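PDB 3NYI: fat acid-binding protein from Eubacterium ventriosum, which probably binds long-chain fatty acids as a member of the DegV family, and holds a stearic acid molecule in this crystal structure. Local coordinates for residues R213-K225 / E248-L260. Numbering follows the deposited sequence.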
# COMPACT_ATOMS: atom_id res chain seq x y z
N ARG A 213 -14.31 -17.36 6.74
CA ARG A 213 -14.14 -16.01 6.21
C ARG A 213 -14.80 -14.94 7.08
O ARG A 213 -14.17 -13.94 7.43
CB ARG A 213 -14.69 -15.94 4.79
CG ARG A 213 -14.58 -14.57 4.14
CD ARG A 213 -13.12 -14.20 3.84
NE ARG A 213 -13.03 -13.15 2.82
CZ ARG A 213 -11.90 -12.77 2.24
NH1 ARG A 213 -10.76 -13.34 2.58
NH2 ARG A 213 -11.91 -11.80 1.32
N ASN A 214 -16.06 -15.14 7.43
CA ASN A 214 -16.78 -14.15 8.22
C ASN A 214 -16.20 -13.96 9.61
O ASN A 214 -16.12 -12.84 10.11
CB ASN A 214 -18.28 -14.46 8.28
CG ASN A 214 -19.02 -14.05 7.02
OD1 ASN A 214 -18.44 -13.43 6.13
ND2 ASN A 214 -20.30 -14.39 6.94
N LYS A 215 -15.80 -15.06 10.24
CA LYS A 215 -15.18 -14.98 11.56
C LYS A 215 -13.81 -14.29 11.48
O LYS A 215 -13.43 -13.53 12.37
CB LYS A 215 -15.05 -16.37 12.18
CG LYS A 215 -16.37 -16.96 12.67
CD LYS A 215 -16.20 -18.42 13.09
CE LYS A 215 -17.05 -18.76 14.31
NZ LYS A 215 -16.27 -18.66 15.57
N LEU A 216 -13.07 -14.57 10.42
CA LEU A 216 -11.77 -13.92 10.24
C LEU A 216 -11.94 -12.41 10.09
O LEU A 216 -11.16 -11.65 10.65
CB LEU A 216 -11.02 -14.50 9.04
CG LEU A 216 -10.35 -15.85 9.28
CD1 LEU A 216 -10.23 -16.64 7.97
CD2 LEU A 216 -8.98 -15.66 9.93
N LYS A 217 -12.95 -11.98 9.33
CA LYS A 217 -13.18 -10.55 9.16
C LYS A 217 -13.59 -9.92 10.48
O LYS A 217 -13.23 -8.78 10.78
CB LYS A 217 -14.22 -10.27 8.07
CG LYS A 217 -13.75 -10.65 6.66
CD LYS A 217 -14.78 -10.31 5.59
CE LYS A 217 -16.05 -11.16 5.71
NZ LYS A 217 -16.95 -10.95 4.55
N ASN A 218 -14.34 -10.66 11.29
CA ASN A 218 -14.68 -10.14 12.62
C ASN A 218 -13.45 -10.01 13.50
O ASN A 218 -13.34 -9.08 14.29
CB ASN A 218 -15.76 -11.00 13.28
CG ASN A 218 -17.13 -10.79 12.66
OD1 ASN A 218 -17.42 -9.72 12.14
ND2 ASN A 218 -17.96 -11.81 12.71
N SER A 219 -12.51 -10.94 13.37
CA SER A 219 -11.28 -10.87 14.15
C SER A 219 -10.41 -9.71 13.71
O SER A 219 -9.80 -9.04 14.55
CB SER A 219 -10.48 -12.17 14.06
OG SER A 219 -11.22 -13.24 14.60
N VAL A 220 -10.32 -9.48 12.39
CA VAL A 220 -9.64 -8.30 11.87
C VAL A 220 -10.17 -7.04 12.57
O VAL A 220 -9.38 -6.21 13.03
CB VAL A 220 -9.79 -8.15 10.34
CG1 VAL A 220 -9.38 -6.75 9.88
CG2 VAL A 220 -8.94 -9.20 9.62
N LEU A 221 -11.49 -6.90 12.64
CA LEU A 221 -12.12 -5.73 13.25
C LEU A 221 -11.80 -5.63 14.74
O LEU A 221 -11.57 -4.53 15.27
CB LEU A 221 -13.64 -5.75 13.06
CG LEU A 221 -14.17 -5.42 11.66
CD1 LEU A 221 -15.66 -5.69 11.58
CD2 LEU A 221 -13.87 -3.97 11.30
N GLN A 222 -11.76 -6.76 15.43
CA GLN A 222 -11.47 -6.72 16.86
C GLN A 222 -10.03 -6.31 17.12
O GLN A 222 -9.75 -5.55 18.06
CB GLN A 222 -11.83 -8.04 17.54
CG GLN A 222 -13.32 -8.23 17.70
CD GLN A 222 -13.99 -7.01 18.34
OE1 GLN A 222 -13.63 -6.60 19.45
NE2 GLN A 222 -14.96 -6.44 17.64
N VAL A 223 -9.10 -6.78 16.29
CA VAL A 223 -7.71 -6.36 16.44
C VAL A 223 -7.54 -4.86 16.15
O VAL A 223 -6.79 -4.15 16.83
CB VAL A 223 -6.78 -7.18 15.51
CG1 VAL A 223 -5.40 -6.59 15.54
CG2 VAL A 223 -6.74 -8.63 15.95
N ALA A 224 -8.24 -4.36 15.13
CA ALA A 224 -8.13 -2.94 14.82
C ALA A 224 -8.74 -2.12 15.97
O ALA A 224 -8.21 -1.08 16.34
CB ALA A 224 -8.84 -2.61 13.54
N LYS A 225 -9.85 -2.60 16.50
CA LYS A 225 -10.58 -1.86 17.53
C LYS A 225 -9.72 -1.65 18.77
O LYS A 225 -9.69 -0.56 19.34
CB LYS A 225 -11.89 -2.55 17.89
CG LYS A 225 -12.68 -1.79 18.98
CD LYS A 225 -14.02 -2.46 19.28
CE LYS A 225 -14.66 -1.87 20.55
NZ LYS A 225 -14.59 -0.37 20.56
N GLU A 248 -18.32 -7.69 -1.31
CA GLU A 248 -17.85 -8.03 0.02
C GLU A 248 -17.16 -6.81 0.60
O GLU A 248 -17.35 -6.47 1.77
CB GLU A 248 -16.88 -9.21 -0.03
CG GLU A 248 -16.41 -9.64 1.35
CD GLU A 248 -15.29 -10.68 1.33
OE1 GLU A 248 -14.44 -10.63 0.41
OE2 GLU A 248 -15.26 -11.54 2.23
N GLY A 249 -16.35 -6.16 -0.22
CA GLY A 249 -15.68 -4.94 0.20
C GLY A 249 -16.64 -3.88 0.72
O GLY A 249 -16.44 -3.34 1.82
N PHE A 250 -17.67 -3.56 -0.06
CA PHE A 250 -18.62 -2.53 0.35
C PHE A 250 -19.33 -2.92 1.64
O PHE A 250 -19.57 -2.09 2.51
CB PHE A 250 -19.66 -2.26 -0.74
CG PHE A 250 -19.07 -1.87 -2.06
CD1 PHE A 250 -18.01 -0.97 -2.11
CD2 PHE A 250 -19.58 -2.38 -3.24
CE1 PHE A 250 -17.46 -0.61 -3.33
CE2 PHE A 250 -19.03 -2.01 -4.46
CZ PHE A 250 -17.97 -1.13 -4.50
N GLU A 251 -19.67 -4.20 1.75
CA GLU A 251 -20.34 -4.72 2.94
C GLU A 251 -19.39 -4.66 4.12
O GLU A 251 -19.78 -4.36 5.25
CB GLU A 251 -20.80 -6.16 2.70
CG GLU A 251 -21.51 -6.80 3.90
CD GLU A 251 -21.67 -8.31 3.77
OE1 GLU A 251 -20.69 -8.99 3.38
OE2 GLU A 251 -22.78 -8.82 4.06
N PHE A 252 -18.13 -4.98 3.87
CA PHE A 252 -17.13 -4.90 4.93
C PHE A 252 -17.02 -3.46 5.45
O PHE A 252 -16.90 -3.24 6.65
CB PHE A 252 -15.77 -5.42 4.46
CG PHE A 252 -14.73 -5.47 5.55
CD1 PHE A 252 -14.90 -6.31 6.65
CD2 PHE A 252 -13.59 -4.67 5.48
CE1 PHE A 252 -13.96 -6.35 7.66
CE2 PHE A 252 -12.64 -4.70 6.50
CZ PHE A 252 -12.82 -5.55 7.59
N MSE A 253 -17.09 -2.49 4.54
CA MSE A 253 -16.99 -1.09 4.94
C MSE A 253 -18.09 -0.74 5.92
O MSE A 253 -17.90 0.11 6.79
CB MSE A 253 -17.09 -0.16 3.74
CG MSE A 253 -15.96 -0.27 2.75
SE MSE A 253 -16.29 0.82 1.17
CE MSE A 253 -14.96 -0.01 -0.02
N LYS A 254 -19.25 -1.37 5.77
CA LYS A 254 -20.36 -1.09 6.66
C LYS A 254 -20.08 -1.67 8.04
O LYS A 254 -20.35 -1.03 9.06
CB LYS A 254 -21.67 -1.65 6.09
CG LYS A 254 -22.18 -0.89 4.87
CD LYS A 254 -23.47 -1.49 4.33
CE LYS A 254 -24.07 -0.63 3.22
NZ LYS A 254 -25.36 -1.18 2.70
N GLU A 255 -19.53 -2.88 8.07
CA GLU A 255 -19.16 -3.54 9.32
C GLU A 255 -18.08 -2.76 10.05
O GLU A 255 -18.11 -2.68 11.28
CB GLU A 255 -18.65 -4.96 9.06
CG GLU A 255 -19.62 -5.87 8.33
CD GLU A 255 -18.94 -7.14 7.82
OE1 GLU A 255 -17.96 -7.60 8.44
OE2 GLU A 255 -19.41 -7.68 6.79
N VAL A 256 -17.13 -2.20 9.31
CA VAL A 256 -16.07 -1.40 9.91
C VAL A 256 -16.66 -0.16 10.59
O VAL A 256 -16.35 0.12 11.75
CB VAL A 256 -15.02 -0.95 8.87
CG1 VAL A 256 -14.06 0.08 9.47
CG2 VAL A 256 -14.25 -2.16 8.32
N GLU A 257 -17.52 0.56 9.88
CA GLU A 257 -18.07 1.80 10.40
C GLU A 257 -18.89 1.51 11.65
O GLU A 257 -18.81 2.24 12.64
CB GLU A 257 -18.91 2.52 9.35
CG GLU A 257 -18.09 3.13 8.22
CD GLU A 257 -18.91 4.05 7.33
OE1 GLU A 257 -20.15 3.97 7.38
OE2 GLU A 257 -18.30 4.85 6.58
N SER A 258 -19.68 0.45 11.58
CA SER A 258 -20.55 0.03 12.67
C SER A 258 -19.74 -0.45 13.88
O SER A 258 -19.98 -0.02 15.01
CB SER A 258 -21.46 -1.10 12.18
OG SER A 258 -22.14 -1.72 13.25
N THR A 259 -18.77 -1.32 13.63
CA THR A 259 -18.01 -1.91 14.73
C THR A 259 -17.10 -0.90 15.42
O THR A 259 -17.00 -0.87 16.65
CB THR A 259 -17.21 -3.13 14.26
OG1 THR A 259 -18.11 -4.11 13.73
CG2 THR A 259 -16.43 -3.75 15.42
N LEU A 260 -16.45 -0.06 14.63
CA LEU A 260 -15.50 0.90 15.15
C LEU A 260 -16.14 2.24 15.50
O LEU A 260 -15.53 3.07 16.18
CB LEU A 260 -14.37 1.13 14.15
CG LEU A 260 -13.61 -0.09 13.66
CD1 LEU A 260 -12.36 0.36 12.91
CD2 LEU A 260 -13.25 -1.00 14.83
O HOH W 1 -17.95 -8.38 4.41
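Arg-213 meets Glu-248 side-on, with one nitrogen for each carboxylate oxygen: NE reaches OE2 at 2.8 Å and NH2 reaches OE1 at 2.9 Å. The N-H...O angle of 168° at NE shows that bond to be nearly straight, and the one at NH2 is equally so; the two planar groups lie 27° apart, nearly coplanar, which lets both N-H groups point at the oxygens. Because NE takes the syn lone pair of OE2, the anti lone pair of the same oxygen is left for Lys-217 NZ, 2.9 Å from it. Two cations thus share one carboxylate, which probably favours its ionised form. Lys-217 NZ also donates to a water that lies in hydrogen-bonding range of Glu-251 OE1 and Glu-255 OE2. Were Glu-248 replaced by an alanine, the guanidinium and the amine would probably lose their shared counter-charge, though Arg-213 NH1 would keep its bond to Tyr-283 O.

Next along the helices, the aliphatic part of Lys-217 runs past the Phe-252 ring, CB lying 3.9 Å from CE1. Leu-221 then enters as a knob among Phe-252, Glu-255, Val-256 and Thr-259. Its CG, anti to the carbonyl carbon, is carried toward the other helix, and the methyls diverge from there: CD2 packs on Val-256 CG2 at 3.5 Å, while CD1 faces Thr-259 OG1 at 3.6 Å. That hydroxyl is turned back to its own helix, donating to Glu-255 O. Further along, Leu-260 CD2 rests on Lys-225 CB.

The axes of 213-225 and 248-260 approach to 10.3 Å and cross at -40°, and both helices lie on the same mixed sheet. The Phe-252 side chain lies about 7 Å from a bound stearic acid. Val-220 and Phe-252 settle on strand 285-291 through Leu-287 and Ile-285, and Val-256 reaches Val-240 of strand 236-242.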